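Local coordinates for protein N-methyltransferase (Streptoalloteichus sp. ATCC 53650, PDB 5BSZ) that probably transfers a methyl group from S-adenosylmethionine to a sugar amine, as a sugar N-methyltransferase of the kedarcidin pathway, at residues 34-46 against 228-242. Numbering follows the deposited sequence.
Sequences AEWVRRVVRERRP and EHLTDVGQPRRGLFV. With THM (thymidine), chain G.
Arg44 NH1 is gripped twice from within its own helix, by the carbonyl Val40 O at 3.0 Å, on a lone pair, and by Glu43 OE1 at 2.9 Å, while the other nitrogens of the guanidinium hold Glu228 side-on. Arg44 NE meets Glu228 OE2 at 2.8 Å and Arg44 NH2 meets Glu228 OE1 at 2.7 Å, both bonds nearly straight and on the syn side, though tilted some 25° from the carboxylate plane, the two planes 30° apart. With all three nitrogens engaged, the group is fixed in rotation, and an alanine here would probably leave Glu228 without its countercharge and Glu43 without its salt-bridge partner. A second salt bridge, Arg39 NH1 to Asp232 OD2 at 2.6 Å, is backed by a water linking NH1 to OD1.

Between the charged pairs the contact is apolar, an example of the general principle that ionic pairs can flank a hydrophobic centre. Val40 CG2 meets Leu230 CD1 tip to tip, and Val40 CG1, set anti to the backbone N (chi1 164°), lies 3.5 Å from Val242 CG2. Farther along, Gly234 CA sits over the six-membered ring of Trp36, 3.3 Å from its centroid: a CH-pi contact.

Helix 30-44 thus packs against the antiparallel hairpin of strands 225-230 and 240-245 at one edge of the mixed, Rossmann-like methyltransferase sheet, with strand 143-146 alongside; the connecting loop carries Arg237 to the bound thymidine.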
loop_
_atom_site.group_PDB
_atom_site.type_symbol
_atom_site.label_atom_id
_atom_site.label_comp_id
_atom_site.label_asym_id
_atom_site.label_seq_id
_atom_site.Cartn_x
_atom_site.Cartn_y
_atom_site.Cartn_z
ATOM N N ALA A 34 -36.494 -4.235 9.125
ATOM C CA ALA A 34 -37.598 -4.780 8.338
ATOM C C ALA A 34 -38.941 -4.476 8.998
ATOM O O ALA A 34 -39.920 -4.125 8.347
ATOM C CB ALA A 34 -37.406 -6.258 8.124
ATOM N N GLU A 35 -38.967 -4.578 10.321
ATOM C CA GLU A 35 -40.154 -4.229 11.092
ATOM C C GLU A 35 -40.590 -2.781 10.940
ATOM O O GLU A 35 -41.815 -2.499 10.792
ATOM C CB GLU A 35 -39.959 -4.669 12.562
ATOM C CG GLU A 35 -41.078 -4.324 13.536
ATOM C CD GLU A 35 -42.436 -4.826 13.094
ATOM O OE1 GLU A 35 -43.437 -4.140 13.434
ATOM O OE2 GLU A 35 -42.514 -5.810 12.305
ATOM N N TRP A 36 -39.637 -1.835 10.978
ATOM C CA TRP A 36 -40.033 -0.459 10.654
ATOM C C TRP A 36 -40.830 -0.365 9.365
ATOM O O TRP A 36 -41.861 0.297 9.289
ATOM C CB TRP A 36 -38.873 0.508 10.466
ATOM C CG TRP A 36 -37.887 0.595 11.574
ATOM C CD1 TRP A 36 -38.097 0.340 12.900
ATOM C CD2 TRP A 36 -36.508 0.980 11.442
ATOM N NE1 TRP A 36 -36.914 0.506 13.601
ATOM C CE2 TRP A 36 -35.938 0.935 12.740
ATOM C CE3 TRP A 36 -35.710 1.374 10.361
ATOM C CZ2 TRP A 36 -34.608 1.262 12.982
ATOM C CZ3 TRP A 36 -34.369 1.703 10.609
ATOM C CH2 TRP A 36 -33.846 1.653 11.904
ATOM N N VAL A 37 -40.298 -0.978 8.315
ATOM C CA VAL A 37 -40.906 -0.889 6.994
ATOM C C VAL A 37 -42.312 -1.527 7.037
ATOM O O VAL A 37 -43.287 -0.909 6.616
ATOM C CB VAL A 37 -40.048 -1.627 5.928
ATOM C CG1 VAL A 37 -40.771 -1.618 4.573
ATOM C CG2 VAL A 37 -38.670 -0.969 5.796
ATOM N N ARG A 38 -42.407 -2.739 7.561
ATOM C CA ARG A 38 -43.669 -3.485 7.605
ATOM C C ARG A 38 -44.765 -2.637 8.281
ATOM O O ARG A 38 -45.882 -2.457 7.779
ATOM C CB ARG A 38 -43.483 -4.818 8.350
ATOM C CG ARG A 38 -44.795 -5.608 8.531
ATOM C CD ARG A 38 -44.721 -6.676 9.623
ATOM N NE ARG A 38 -44.897 -6.003 10.900
ATOM C CZ ARG A 38 -46.075 -5.552 11.351
ATOM N NH1 ARG A 38 -47.217 -5.829 10.717
ATOM N NH2 ARG A 38 -46.100 -4.856 12.482
ATOM N N ARG A 39 -44.394 -2.073 9.421
ATOM C CA ARG A 39 -45.307 -1.332 10.285
ATOM C C ARG A 39 -45.783 -0.063 9.622
ATOM O O ARG A 39 -46.990 0.207 9.578
ATOM C CB ARG A 39 -44.612 -1.025 11.618
ATOM C CG ARG A 39 -45.427 -0.287 12.657
ATOM C CD ARG A 39 -44.534 0.216 13.789
ATOM N NE ARG A 39 -44.826 1.626 14.024
ATOM C CZ ARG A 39 -44.729 2.246 15.192
ATOM N NH1 ARG A 39 -45.041 3.532 15.271
ATOM N NH2 ARG A 39 -44.305 1.599 16.268
ATOM N N VAL A 40 -44.855 0.744 9.105
ATOM C CA VAL A 40 -45.211 2.007 8.482
ATOM C C VAL A 40 -46.070 1.775 7.211
ATOM O O VAL A 40 -46.985 2.530 6.889
ATOM C CB VAL A 40 -43.920 2.791 8.113
ATOM C CG1 VAL A 40 -44.238 3.894 7.147
ATOM C CG2 VAL A 40 -43.227 3.358 9.352
ATOM N N VAL A 41 -45.740 0.745 6.438
ATOM C CA VAL A 41 -46.518 0.371 5.246
ATOM C C VAL A 41 -47.943 -0.142 5.625
ATOM O O VAL A 41 -48.934 0.331 5.085
ATOM C CB VAL A 41 -45.763 -0.705 4.429
ATOM C CG1 VAL A 41 -46.663 -1.329 3.349
ATOM C CG2 VAL A 41 -44.536 -0.058 3.763
ATOM N N ARG A 42 -48.035 -1.075 6.562
ATOM C CA ARG A 42 -49.328 -1.649 6.909
ATOM C C ARG A 42 -50.253 -0.647 7.588
ATOM O O ARG A 42 -51.463 -0.667 7.340
ATOM C CB ARG A 42 -49.152 -2.920 7.699
ATOM C CG ARG A 42 -48.594 -4.082 6.883
ATOM C CD ARG A 42 -49.691 -4.703 6.028
ATOM N NE ARG A 42 -49.205 -5.810 5.192
ATOM C CZ ARG A 42 -48.843 -7.003 5.644
ATOM N NH1 ARG A 42 -48.896 -7.317 6.927
ATOM N NH2 ARG A 42 -48.419 -7.932 4.812
ATOM N N GLU A 43 -49.710 0.298 8.348
ATOM C CA GLU A 43 -50.538 1.397 8.847
ATOM C C GLU A 43 -51.219 2.171 7.746
ATOM O O GLU A 43 -52.299 2.690 7.974
ATOM C CB GLU A 43 -49.789 2.473 9.649
ATOM C CG GLU A 43 -49.190 2.016 10.956
ATOM C CD GLU A 43 -48.387 3.118 11.663
ATOM O OE1 GLU A 43 -47.700 3.958 11.042
ATOM O OE2 GLU A 43 -48.374 3.101 12.896
ATOM N N ARG A 44 -50.543 2.377 6.622
ATOM C CA ARG A 44 -51.040 3.276 5.588
ATOM C C ARG A 44 -51.721 2.451 4.477
ATOM O O ARG A 44 -52.460 2.997 3.687
ATOM C CB ARG A 44 -49.903 4.124 5.013
ATOM C CG ARG A 44 -49.443 5.312 5.877
ATOM C CD ARG A 44 -47.917 5.592 5.749
ATOM N NE ARG A 44 -47.580 6.616 6.737
ATOM C CZ ARG A 44 -47.364 6.331 8.010
ATOM N NH1 ARG A 44 -47.280 5.068 8.422
ATOM N NH2 ARG A 44 -47.172 7.311 8.851
ATOM N N ARG A 45 -51.434 1.158 4.422
ATOM C CA ARG A 45 -51.852 0.277 3.326
ATOM C C ARG A 45 -52.016 -1.114 3.898
ATOM O O ARG A 45 -51.140 -1.978 3.801
ATOM C CB ARG A 45 -50.887 0.295 2.148
ATOM C CG ARG A 45 -51.650 -0.068 0.872
ATOM C CD ARG A 45 -50.925 0.312 -0.387
ATOM N NE ARG A 45 -51.401 -0.329 -1.619
ATOM C CZ ARG A 45 -52.234 0.229 -2.494
ATOM N NH1 ARG A 45 -52.526 -0.418 -3.590
ATOM N NH2 ARG A 45 -52.741 1.431 -2.318
ATOM N N PRO A 46 -53.169 -1.339 4.554
ATOM C CA PRO A 46 -53.371 -2.552 5.359
ATOM C C PRO A 46 -53.242 -3.867 4.583
ATOM O O PRO A 46 -52.882 -4.916 5.137
ATOM C CB PRO A 46 -54.776 -2.346 5.946
ATOM C CG PRO A 46 -54.971 -0.870 5.945
ATOM C CD PRO A 46 -54.226 -0.340 4.752
ATOM N N GLU A 228 -44.208 12.548 4.957
ATOM C CA GLU A 228 -44.173 12.540 6.403
ATOM C C GLU A 228 -42.738 12.314 6.863
ATOM O O GLU A 228 -41.933 11.634 6.214
ATOM C CB GLU A 228 -45.025 11.424 6.987
ATOM C CG GLU A 228 -46.462 11.420 6.508
ATOM C CD GLU A 228 -47.174 10.148 6.920
ATOM O OE1 GLU A 228 -47.327 9.922 8.136
ATOM O OE2 GLU A 228 -47.515 9.351 6.015
ATOM N N HIS A 229 -42.438 12.885 8.012
ATOM C CA HIS A 229 -41.264 12.495 8.764
ATOM C C HIS A 229 -41.718 11.837 10.058
ATOM O O HIS A 229 -42.406 12.464 10.848
ATOM C CB HIS A 229 -40.409 13.726 9.028
ATOM C CG HIS A 229 -39.115 13.416 9.712
ATOM N ND1 HIS A 229 -38.397 14.360 10.414
ATOM C CD2 HIS A 229 -38.360 12.294 9.716
ATOM C CE1 HIS A 229 -37.279 13.814 10.868
ATOM N NE2 HIS A 229 -37.248 12.551 10.477
ATOM N N LEU A 230 -41.320 10.585 10.264
ATOM C CA LEU A 230 -41.723 9.773 11.395
ATOM C C LEU A 230 -40.512 9.630 12.301
ATOM O O LEU A 230 -39.438 9.279 11.820
ATOM C CB LEU A 230 -42.177 8.391 10.934
ATOM C CG LEU A 230 -43.389 8.430 10.007
ATOM C CD1 LEU A 230 -43.748 6.995 9.703
ATOM C CD2 LEU A 230 -44.539 9.240 10.625
ATOM N N THR A 231 -40.671 9.946 13.583
ATOM C CA THR A 231 -39.559 9.845 14.564
ATOM C C THR A 231 -39.628 8.683 15.560
ATOM O O THR A 231 -38.680 8.426 16.301
ATOM C CB THR A 231 -39.425 11.167 15.318
ATOM O OG1 THR A 231 -40.603 11.369 16.102
ATOM C CG2 THR A 231 -39.311 12.297 14.312
ATOM N N ASP A 232 -40.706 7.912 15.532
ATOM C CA ASP A 232 -40.840 6.770 16.430
ATOM C C ASP A 232 -40.434 5.481 15.710
ATOM O O ASP A 232 -40.577 4.389 16.250
ATOM C CB ASP A 232 -42.275 6.677 16.993
ATOM C CG ASP A 232 -43.348 6.661 15.903
ATOM O OD1 ASP A 232 -43.261 7.424 14.913
ATOM O OD2 ASP A 232 -44.306 5.876 16.029
ATOM N N VAL A 233 -39.907 5.596 14.494
ATOM C CA VAL A 233 -39.300 4.443 13.843
ATOM C C VAL A 233 -38.017 4.956 13.221
ATOM O O VAL A 233 -37.796 6.162 13.197
ATOM C CB VAL A 233 -40.205 3.894 12.705
ATOM C CG1 VAL A 233 -41.271 2.967 13.275
ATOM C CG2 VAL A 233 -40.863 5.031 11.912
ATOM N N GLY A 234 -37.197 4.065 12.677
ATOM C CA GLY A 234 -35.870 4.509 12.206
ATOM C C GLY A 234 -34.922 4.759 13.374
ATOM O O GLY A 234 -35.282 4.490 14.504
ATOM N N GLN A 235 -33.698 5.198 13.095
ATOM C CA GLN A 235 -32.700 5.460 14.117
ATOM C C GLN A 235 -33.063 6.728 14.870
ATOM O O GLN A 235 -33.727 7.646 14.310
ATOM C CB GLN A 235 -31.296 5.556 13.476
ATOM C CG GLN A 235 -30.910 4.287 12.710
ATOM C CD GLN A 235 -29.436 4.096 12.431
ATOM O OE1 GLN A 235 -29.031 3.412 11.459
ATOM N NE2 GLN A 235 -28.611 4.656 13.301
ATOM N N PRO A 236 -32.683 6.771 16.157
ATOM C CA PRO A 236 -32.872 8.000 16.935
ATOM C C PRO A 236 -32.216 9.193 16.267
ATOM O O PRO A 236 -31.118 9.065 15.741
ATOM C CB PRO A 236 -32.181 7.667 18.268
ATOM C CG PRO A 236 -32.408 6.202 18.405
ATOM C CD PRO A 236 -32.193 5.681 17.012
ATOM N N ARG A 237 -32.945 10.301 16.249
ATOM C CA ARG A 237 -32.524 11.598 15.758
ATOM C C ARG A 237 -32.509 11.587 14.246
ATOM O O ARG A 237 -32.231 12.595 13.611
ATOM C CB ARG A 237 -31.146 12.028 16.296
ATOM C CG ARG A 237 -30.879 11.792 17.775
ATOM C CD ARG A 237 -29.928 12.863 18.311
ATOM N NE ARG A 237 -28.671 12.840 17.573
ATOM C CZ ARG A 237 -27.905 13.887 17.268
ATOM N NH1 ARG A 237 -26.804 13.662 16.562
ATOM N NH2 ARG A 237 -28.186 15.126 17.672
ATOM N N ARG A 238 -32.822 10.475 13.599
ATOM C CA ARG A 238 -33.138 10.685 12.189
ATOM C C ARG A 238 -34.452 10.238 11.645
ATOM O O ARG A 238 -34.950 10.852 10.728
ATOM C CB ARG A 238 -32.043 10.251 11.223
ATOM C CG ARG A 238 -31.548 8.862 11.345
ATOM C CD ARG A 238 -30.449 8.674 10.285
ATOM N NE ARG A 238 -30.623 7.271 9.855
ATOM C CZ ARG A 238 -29.691 6.444 9.416
ATOM N NH1 ARG A 238 -28.425 6.818 9.367
ATOM N NH2 ARG A 238 -30.071 5.247 8.968
ATOM N N GLY A 239 -34.996 9.158 12.158
ATOM C CA GLY A 239 -36.335 8.843 11.764
ATOM C C GLY A 239 -36.443 8.262 10.367
ATOM O O GLY A 239 -35.447 7.741 9.811
ATOM N N LEU A 240 -37.663 8.297 9.831
ATOM C CA LEU A 240 -37.896 7.838 8.478
ATOM C C LEU A 240 -38.644 8.889 7.735
ATOM O O LEU A 240 -39.503 9.552 8.323
ATOM C CB LEU A 240 -38.683 6.529 8.490
ATOM C CG LEU A 240 -38.061 5.279 9.064
ATOM C CD1 LEU A 240 -39.067 4.150 8.917
ATOM C CD2 LEU A 240 -36.755 4.842 8.400
ATOM N N PHE A 241 -38.365 9.020 6.440
ATOM C CA PHE A 241 -39.216 9.799 5.556
ATOM C C PHE A 241 -40.124 8.888 4.757
ATOM O O PHE A 241 -39.661 7.898 4.151
ATOM C CB PHE A 241 -38.408 10.702 4.647
ATOM C CG PHE A 241 -37.647 11.749 5.390
ATOM C CD1 PHE A 241 -38.284 12.902 5.855
ATOM C CD2 PHE A 241 -36.321 11.555 5.718
ATOM C CE1 PHE A 241 -37.575 13.850 6.575
ATOM C CE2 PHE A 241 -35.616 12.482 6.460
ATOM C CZ PHE A 241 -36.228 13.638 6.878
ATOM N N VAL A 242 -41.415 9.189 4.831
ATOM C CA VAL A 242 -42.441 8.335 4.179
ATOM C C VAL A 242 -43.314 9.183 3.289
ATOM O O VAL A 242 -43.611 10.342 3.618
ATOM C CB VAL A 242 -43.309 7.592 5.199
ATOM C CG1 VAL A 242 -44.369 6.733 4.515
ATOM C CG2 VAL A 242 -42.438 6.703 6.080
HETATM O "O5'" THM G . -22.654 4.073 11.985
HETATM C "C5'" THM G . -21.585 4.993 12.288
HETATM C "C4'" THM G . -21.775 6.331 11.566
HETATM O "O4'" THM G . -22.951 6.846 12.195
HETATM C "C3'" THM G . -20.673 7.410 11.762
HETATM O "O3'" THM G . -20.128 7.868 10.506
HETATM C "C2'" THM G . -21.291 8.590 12.540
HETATM C "C1'" THM G . -22.787 8.245 12.443
HETATM N N1 THM G . -23.741 8.636 13.494
HETATM C C2 THM G . -24.119 9.982 13.326
HETATM O O2 THM G . -23.547 10.589 12.409
HETATM N N3 THM G . -25.005 10.595 14.106
HETATM C C4 THM G . -25.629 9.930 15.077
HETATM O O4 THM G . -26.494 10.516 15.808
HETATM C C5 THM G . -25.267 8.509 15.257
HETATM C C5M THM G . -25.999 7.827 16.384
HETATM C C6 THM G . -24.337 7.885 14.433
HETATM O O HOH W 1 -44.732 5.818 13.196
#